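Long-range contact in versicolorin reductase (Brucella melitensis, PDB 4NIM), which probably catalyses NAD(P)H-dependent reduction of a carbonyl group, as in other short-chain dehydrogenases/reductases: residues Leu173-Thr177 with Val191-Asn195. Numbering follows the deposited sequence.
Sequences LDTLT and VNSLN. With EDO (1,2-ethanediol), chain B.
Asp174 and Asn195 reach for each other from opposite directions, and the amide nitrogen of Asn195 meets both carboxylate oxygens. The shorter bond runs from Asn195 ND2 to the syn lone pair of Asp174 OD2 at 3.0 Å, with the acceptor tilted out of the amide plane; that from ND2 to Asp174 OD1 is weak (3.2 Å). The carboxylate and amide planes stand 63° apart, so the groups meet twisted rather than flat. An aspartate suits this buried place because several hydrogen-bonding groups converge on it: besides Asn195, Ser156 bonds OD2, while Ser152 and a water bond OD1. A 1,2-ethanediol, probably from crystallisation, also sits here, and its O1 donates a hydrogen bond to Asp174 OD2 at 2.6 Å. Ser193 OG donates to Asn195 OD1 (2.7 Å) and, together with ND2 bonding Asp174 and the Ser153 carbonyl, sets the amide's orientation.

The segments belong to the β-α-β crossover of strand 147-153, helix 164-183 and strand 190-196 in the seven-stranded parallel Rossmann sheet; the helix carries the Tyr-X-X-X-Lys motif of the family. Helix and strand run nearly antiparallel, at 152°, as the return from helix to strand requires.

One turn further along the helix, Thr177 turns its hydroxyl to the polar network and its methyl to the strand. With CG2 anti to the backbone N (OG1 at chi1 -66°), the methyl packs on the strand backbone, 3.6 Å from Val191 O, while OG1 bonds Asn150. The water donates to Thr177 OG1 (2.7 Å), Ser193 OG (2.8 Å) or Asp174 OD1 (2.9 Å); a short hydroxyl suits position 193, accepting from this water while donating to Asn195 OD1.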
loop_
_atom_site.group_PDB
_atom_site.type_symbol
_atom_site.label_atom_id
_atom_site.label_comp_id
_atom_site.label_asym_id
_atom_site.label_seq_id
_atom_site.Cartn_x
_atom_site.Cartn_y
_atom_site.Cartn_z
ATOM N N LEU A 173 10.336 -1.747 -4.031
ATOM C CA LEU A 173 9.281 -0.781 -3.781
ATOM C C LEU A 173 9.802 0.547 -3.180
ATOM O O LEU A 173 9.356 1.656 -3.562
ATOM C CB LEU A 173 8.212 -1.414 -2.934
ATOM C CG LEU A 173 6.944 -0.561 -2.633
ATOM C CD1 LEU A 173 6.168 -0.278 -3.893
ATOM C CD2 LEU A 173 6.078 -1.305 -1.683
ATOM N N ASP A 174 10.698 0.458 -2.214
ATOM C CA ASP A 174 11.325 1.652 -1.635
ATOM C C ASP A 174 12.036 2.453 -2.706
ATOM O O ASP A 174 11.903 3.674 -2.743
ATOM C CB ASP A 174 12.328 1.308 -0.555
ATOM C CG ASP A 174 11.703 0.731 0.712
ATOM O OD1 ASP A 174 10.489 0.431 0.706
ATOM O OD2 ASP A 174 12.467 0.623 1.741
ATOM N N THR A 175 12.867 1.799 -3.529
ATOM C CA THR A 175 13.469 2.506 -4.630
ATOM C C THR A 175 12.479 3.189 -5.575
ATOM O O THR A 175 12.636 4.362 -5.975
ATOM C CB THR A 175 14.421 1.607 -5.420
ATOM O OG1 THR A 175 15.463 1.190 -4.532
ATOM C CG2 THR A 175 14.995 2.369 -6.593
ATOM N N LEU A 176 11.444 2.454 -5.931
ATOM C CA LEU A 176 10.334 3.022 -6.709
ATOM C C LEU A 176 9.615 4.225 -6.051
ATOM O O LEU A 176 9.371 5.228 -6.708
ATOM C CB LEU A 176 9.340 1.922 -7.045
ATOM C CG LEU A 176 8.263 2.319 -8.046
ATOM C CD1 LEU A 176 8.852 2.620 -9.405
ATOM C CD2 LEU A 176 7.166 1.234 -8.115
ATOM N N THR A 177 9.415 4.158 -4.744
ATOM C CA THR A 177 8.828 5.266 -4.004
ATOM C C THR A 177 9.690 6.496 -4.238
ATOM O O THR A 177 9.169 7.560 -4.572
ATOM C CB THR A 177 8.740 4.961 -2.488
ATOM O OG1 THR A 177 7.808 3.870 -2.258
ATOM C CG2 THR A 177 8.343 6.232 -1.683
ATOM N N VAL A 191 4.509 11.032 -3.022
ATOM C CA VAL A 191 4.625 9.566 -2.916
ATOM C C VAL A 191 5.540 9.203 -1.744
ATOM O O VAL A 191 6.738 9.495 -1.762
ATOM C CB VAL A 191 5.189 8.948 -4.197
ATOM C CG1 VAL A 191 5.034 7.424 -4.163
ATOM C CG2 VAL A 191 4.504 9.545 -5.443
ATOM N N ASN A 192 4.983 8.528 -0.764
ATOM C CA ASN A 192 5.686 8.209 0.456
ATOM C C ASN A 192 5.481 6.761 0.805
ATOM O O ASN A 192 4.512 6.108 0.339
ATOM C CB ASN A 192 5.201 9.084 1.594
ATOM C CG ASN A 192 5.581 10.526 1.415
ATOM O OD1 ASN A 192 6.745 10.905 1.524
ATOM N ND2 ASN A 192 4.581 11.347 1.182
ATOM N N SER A 193 6.408 6.248 1.607
ATOM C CA SER A 193 6.343 4.864 2.028
ATOM C C SER A 193 6.245 4.702 3.529
ATOM O O SER A 193 6.887 5.420 4.271
ATOM C CB SER A 193 7.635 4.131 1.538
ATOM O OG SER A 193 7.561 2.774 1.935
ATOM N N LEU A 194 5.450 3.732 3.949
ATOM C CA LEU A 194 5.356 3.374 5.340
ATOM C C LEU A 194 5.861 1.949 5.463
ATOM O O LEU A 194 5.286 1.030 4.862
ATOM C CB LEU A 194 3.911 3.506 5.854
ATOM C CG LEU A 194 3.798 3.322 7.368
ATOM C CD1 LEU A 194 4.392 4.511 8.108
ATOM C CD2 LEU A 194 2.324 3.133 7.755
ATOM N N ASN A 195 6.949 1.764 6.212
ATOM C CA ASN A 195 7.644 0.482 6.200
ATOM C C ASN A 195 7.328 -0.237 7.499
ATOM O O ASN A 195 7.923 0.046 8.541
ATOM C CB ASN A 195 9.152 0.618 5.996
ATOM C CG ASN A 195 9.510 1.050 4.589
ATOM O OD1 ASN A 195 9.005 2.069 4.108
ATOM N ND2 ASN A 195 10.417 0.311 3.949
HETATM C C1 EDO B . 15.806 0.971 2.107
HETATM O O1 EDO B . 14.704 1.909 2.063
HETATM C C2 EDO B . 15.795 -0.026 0.934
HETATM O O2 EDO B . 16.202 0.532 -0.343
HETATM O O HOH W 1 8.298 1.808 -0.570
#